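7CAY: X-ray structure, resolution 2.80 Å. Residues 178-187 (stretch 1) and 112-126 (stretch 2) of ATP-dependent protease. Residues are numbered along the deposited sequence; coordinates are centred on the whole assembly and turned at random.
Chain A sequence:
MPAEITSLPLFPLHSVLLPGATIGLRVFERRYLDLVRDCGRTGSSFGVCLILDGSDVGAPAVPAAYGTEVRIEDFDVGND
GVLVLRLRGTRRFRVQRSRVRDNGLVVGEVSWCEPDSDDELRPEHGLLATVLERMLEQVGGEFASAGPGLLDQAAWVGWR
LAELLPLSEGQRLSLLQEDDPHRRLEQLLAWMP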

# COMPACT_ATOMS: atom_id res chain seq x y z
N GLU A 178 4.89 -7.03 -8.29
CA GLU A 178 5.35 -6.73 -9.65
C GLU A 178 5.82 -5.28 -9.73
O GLU A 178 5.04 -4.36 -9.49
CB GLU A 178 4.23 -6.99 -10.65
CG GLU A 178 4.62 -6.71 -12.09
CD GLU A 178 5.68 -7.67 -12.60
OE1 GLU A 178 5.36 -8.86 -12.81
OE2 GLU A 178 6.84 -7.24 -12.78
N ASP A 179 7.09 -5.09 -10.08
CA ASP A 179 7.68 -3.76 -10.11
C ASP A 179 7.67 -3.12 -11.50
O ASP A 179 8.29 -2.07 -11.69
CB ASP A 179 9.12 -3.81 -9.59
CG ASP A 179 9.19 -4.19 -8.11
OD1 ASP A 179 8.17 -4.01 -7.40
OD2 ASP A 179 10.26 -4.66 -7.67
N ASP A 180 6.96 -3.71 -12.47
CA ASP A 180 6.86 -3.14 -13.80
C ASP A 180 5.40 -2.81 -14.11
O ASP A 180 4.53 -3.67 -13.98
CB ASP A 180 7.41 -4.11 -14.86
CG ASP A 180 7.07 -3.68 -16.28
OD1 ASP A 180 6.52 -4.51 -17.04
OD2 ASP A 180 7.34 -2.51 -16.63
N PRO A 181 5.10 -1.56 -14.51
CA PRO A 181 3.70 -1.19 -14.73
C PRO A 181 3.02 -1.97 -15.84
O PRO A 181 1.83 -2.27 -15.74
CB PRO A 181 3.79 0.31 -15.07
CG PRO A 181 5.08 0.76 -14.47
CD PRO A 181 6.01 -0.41 -14.60
N HIS A 182 3.75 -2.32 -16.90
CA HIS A 182 3.12 -2.99 -18.03
C HIS A 182 2.87 -4.46 -17.74
O HIS A 182 1.79 -4.99 -18.06
CB HIS A 182 3.98 -2.82 -19.29
CG HIS A 182 4.38 -1.40 -19.55
ND1 HIS A 182 5.61 -0.90 -19.19
CD2 HIS A 182 3.70 -0.38 -20.13
CE1 HIS A 182 5.68 0.38 -19.54
NE2 HIS A 182 4.53 0.72 -20.11
N ARG A 183 3.84 -5.16 -17.14
CA ARG A 183 3.60 -6.53 -16.72
C ARG A 183 2.55 -6.59 -15.62
O ARG A 183 1.86 -7.61 -15.47
CB ARG A 183 4.90 -7.19 -16.26
CG ARG A 183 5.45 -8.20 -17.27
CD ARG A 183 6.71 -8.89 -16.76
NE ARG A 183 7.88 -8.02 -16.79
CZ ARG A 183 8.53 -7.60 -15.71
NH1 ARG A 183 8.13 -7.99 -14.50
NH2 ARG A 183 9.59 -6.81 -15.83
N ARG A 184 2.40 -5.51 -14.85
CA ARG A 184 1.31 -5.41 -13.89
C ARG A 184 -0.03 -5.43 -14.60
O ARG A 184 -0.95 -6.16 -14.22
CB ARG A 184 1.47 -4.15 -13.05
CG ARG A 184 1.50 -4.38 -11.55
CD ARG A 184 1.63 -3.06 -10.81
NE ARG A 184 3.01 -2.59 -10.76
CZ ARG A 184 3.37 -1.31 -10.89
NH1 ARG A 184 2.45 -0.38 -11.10
NH2 ARG A 184 4.65 -0.97 -10.82
N LEU A 185 -0.17 -4.62 -15.66
CA LEU A 185 -1.40 -4.59 -16.43
C LEU A 185 -1.62 -5.87 -17.22
O LEU A 185 -2.77 -6.19 -17.55
CB LEU A 185 -1.40 -3.38 -17.37
CG LEU A 185 -1.59 -2.02 -16.70
CD1 LEU A 185 -1.14 -0.89 -17.62
CD2 LEU A 185 -3.05 -1.82 -16.31
N GLU A 186 -0.56 -6.61 -17.53
CA GLU A 186 -0.72 -7.85 -18.29
C GLU A 186 -1.36 -8.94 -17.44
O GLU A 186 -2.19 -9.71 -17.92
CB GLU A 186 0.63 -8.30 -18.85
CG GLU A 186 0.53 -9.38 -19.93
CD GLU A 186 -0.10 -8.86 -21.21
OE1 GLU A 186 0.53 -8.03 -21.90
OE2 GLU A 186 -1.24 -9.28 -21.52
N GLN A 187 -0.98 -9.02 -16.16
CA GLN A 187 -1.63 -9.97 -15.26
C GLN A 187 -2.90 -9.42 -14.64
O GLN A 187 -3.80 -10.19 -14.29
CB GLN A 187 -0.66 -10.42 -14.16
CG GLN A 187 -0.43 -9.41 -13.05
CD GLN A 187 0.30 -10.02 -11.86
OE1 GLN A 187 0.43 -11.24 -11.75
NE2 GLN A 187 0.78 -9.17 -10.96
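Stretch 2 (112-126) WCEPDSDDELRPEHG

Stretch 2 runs past stretch 1 as an irregular length of chain, with no regular secondary structure from Cys-113 to Arg-122; phi stays between about -60° and -95° and psi, except at Asp-118 (19°), between 120° and 165°, so the backbone is largely extended. Stretch 1 enters a helix at Pro-181. The direction follows from the nearest CA pairs: Asp-179 with Cys-113, Pro-181 with Asp-116, His-182 with Leu-121 and Leu-185 with His-125, all 7.3 to 7.4 Å apart. Both numberings rise together, so the two segments advance in the same overall sense, although stretch 2 spends more residues on the path. The contact buries 564 Å², both sides summed.

The start of the helix is fixed from within. Asp-180, the N-cap residue, accepts the capping bond from Arg-183 N at its OD1 (2.8 Å, 159°), and its OD2 receives a weak bond from His-182 ND1 (3.5 Å).

Stacking supplies the centre of the contact. His-182, with the largest covered area (122 Å²), carries the guanidinium of Arg-122 flat on one face: the planes differ by 2°, the centres are 4.0 Å apart, and Arg-122 CZ lies 3.7 Å from His-182 CG. The chi2, chi3 and chi4 angles of Arg-122 are all near 180°, an extended chain that brings the guanidinium over the ring. At the edge of the same ring, His-182 CE1 meets Asp-119 CB at 3.8 Å, and His-182 NE2 lies 3.9 Å from Glu-120 O.

A second imidazole takes the later part of the contact. Leu-185 CB sits over a face of His-125, 4.0 Å from the ring centroid and 24° off its normal, which meets the geometry of a CH-pi interaction. At the ring edge, Glu-186 OE1 approaches His-125 CE1 to 3.6 Å. Within stretch 2, the backbone bond from His-125 N to Arg-122 O (2.8 Å) closes a turn.

Charge pairing across the stretches rests on one salt bridge, Arg-184 NH1 to Asp-116 OD1 at 3.5 Å. The CA-to-CB bond of Arg-184 points sideways, but the end of the side chain comes nearer, and its NE is held by a hydrogen bond to Glu-178 O (3.0 Å, 154°).

Packing completes the earlier part: Pro-181 CG touches Ser-117 OG at 3.8 Å, and Asp-179 OD1 lies 4.0 Å from Cys-113 SG. No hydrogen bond crosses between the stretches among the modelled atoms; the side chains of Glu-114 and Glu-120 are incomplete beyond CB.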

# COMPACT_ATOMS: atom_id res chain seq x y z
N TRP A 112 13.73 0.17 -0.81
CA TRP A 112 12.67 0.82 -1.56
C TRP A 112 12.69 0.38 -3.03
O TRP A 112 13.73 -0.02 -3.57
CB TRP A 112 12.79 2.34 -1.46
CG TRP A 112 12.80 2.83 -0.05
CD1 TRP A 112 13.88 3.21 0.68
CD2 TRP A 112 11.66 2.99 0.80
NE1 TRP A 112 13.49 3.61 1.94
CE2 TRP A 112 12.13 3.48 2.04
CE3 TRP A 112 10.28 2.78 0.64
CZ2 TRP A 112 11.28 3.76 3.11
CZ3 TRP A 112 9.44 3.05 1.71
CH2 TRP A 112 9.94 3.54 2.92
N CYS A 113 11.53 0.48 -3.66
CA CYS A 113 11.39 0.13 -5.07
C CYS A 113 11.55 1.36 -5.95
O CYS A 113 11.44 2.50 -5.49
CB CYS A 113 10.02 -0.51 -5.33
SG CYS A 113 9.66 -1.94 -4.29
N GLU A 114 11.82 1.12 -7.22
CA GLU A 114 11.87 2.21 -8.18
C GLU A 114 10.48 2.85 -8.28
O GLU A 114 9.47 2.14 -8.35
CB GLU A 114 12.32 1.72 -9.55
N PRO A 115 10.40 4.18 -8.28
CA PRO A 115 9.08 4.83 -8.31
C PRO A 115 8.31 4.49 -9.58
O PRO A 115 8.87 4.06 -10.59
CB PRO A 115 9.43 6.33 -8.25
CG PRO A 115 10.79 6.38 -7.64
CD PRO A 115 11.49 5.15 -8.14
N ASP A 116 7.00 4.68 -9.50
CA ASP A 116 6.12 4.43 -10.63
C ASP A 116 6.48 5.35 -11.79
O ASP A 116 6.48 6.57 -11.64
CB ASP A 116 4.67 4.62 -10.21
CG ASP A 116 4.22 3.61 -9.18
OD1 ASP A 116 3.79 2.50 -9.58
OD2 ASP A 116 4.31 3.90 -7.97
N SER A 117 6.78 4.76 -12.94
CA SER A 117 7.16 5.54 -14.11
C SER A 117 5.92 6.15 -14.77
O SER A 117 4.79 5.70 -14.57
CB SER A 117 7.92 4.69 -15.13
OG SER A 117 7.06 3.77 -15.76
N ASP A 118 6.16 7.19 -15.57
CA ASP A 118 5.12 7.87 -16.32
C ASP A 118 4.94 7.30 -17.72
O ASP A 118 4.38 7.97 -18.59
CB ASP A 118 5.43 9.36 -16.41
CG ASP A 118 6.84 9.63 -16.91
OD1 ASP A 118 7.79 9.06 -16.33
OD2 ASP A 118 6.99 10.39 -17.90
N ASP A 119 5.42 6.08 -17.96
CA ASP A 119 5.40 5.49 -19.30
C ASP A 119 3.97 5.37 -19.81
O ASP A 119 3.11 4.78 -19.15
CB ASP A 119 6.08 4.12 -19.27
CG ASP A 119 7.59 4.22 -19.39
OD1 ASP A 119 8.19 5.09 -18.71
OD2 ASP A 119 8.19 3.44 -20.16
N GLU A 120 3.73 5.94 -20.99
CA GLU A 120 2.42 5.83 -21.62
C GLU A 120 2.09 4.36 -21.87
O GLU A 120 2.96 3.57 -22.24
CB GLU A 120 2.38 6.61 -22.93
N LEU A 121 0.83 3.99 -21.64
CA LEU A 121 0.44 2.60 -21.79
C LEU A 121 0.62 2.15 -23.23
O LEU A 121 0.58 2.94 -24.17
CB LEU A 121 -1.01 2.39 -21.34
CG LEU A 121 -2.11 3.40 -21.68
CD1 LEU A 121 -2.41 3.46 -23.18
CD2 LEU A 121 -3.37 3.06 -20.90
N ARG A 122 0.83 0.85 -23.39
CA ARG A 122 1.04 0.28 -24.71
C ARG A 122 -0.30 0.10 -25.43
O ARG A 122 -1.36 0.10 -24.79
CB ARG A 122 1.78 -1.04 -24.59
CG ARG A 122 3.13 -0.87 -23.91
CD ARG A 122 3.83 -2.17 -23.61
NE ARG A 122 5.18 -1.92 -23.10
CZ ARG A 122 5.95 -2.83 -22.52
NH1 ARG A 122 5.51 -4.08 -22.36
NH2 ARG A 122 7.16 -2.50 -22.09
N PRO A 123 -0.28 -0.03 -26.75
CA PRO A 123 -1.55 -0.09 -27.50
C PRO A 123 -2.47 -1.21 -27.05
O PRO A 123 -3.69 -1.06 -27.12
CB PRO A 123 -1.09 -0.29 -28.95
N GLU A 124 -1.92 -2.33 -26.58
CA GLU A 124 -2.73 -3.43 -26.08
C GLU A 124 -3.38 -3.12 -24.74
O GLU A 124 -4.23 -3.90 -24.29
CB GLU A 124 -1.88 -4.70 -25.96
CG GLU A 124 -0.67 -4.54 -25.05
CD GLU A 124 0.61 -4.29 -25.83
OE1 GLU A 124 1.57 -5.06 -25.65
OE2 GLU A 124 0.64 -3.33 -26.63
N HIS A 125 -3.02 -2.02 -24.09
CA HIS A 125 -3.58 -1.65 -22.80
C HIS A 125 -4.41 -0.38 -22.85
O HIS A 125 -4.87 0.09 -21.80
CB HIS A 125 -2.45 -1.48 -21.77
CG HIS A 125 -1.66 -2.73 -21.53
ND1 HIS A 125 -2.11 -3.98 -21.89
CD2 HIS A 125 -0.44 -2.91 -20.97
CE1 HIS A 125 -1.21 -4.88 -21.56
NE2 HIS A 125 -0.18 -4.26 -21.00
N GLY A 126 -4.62 0.20 -24.04
CA GLY A 126 -5.43 1.40 -24.13
C GLY A 126 -6.88 1.16 -23.75
O GLY A 126 -7.51 2.00 -23.11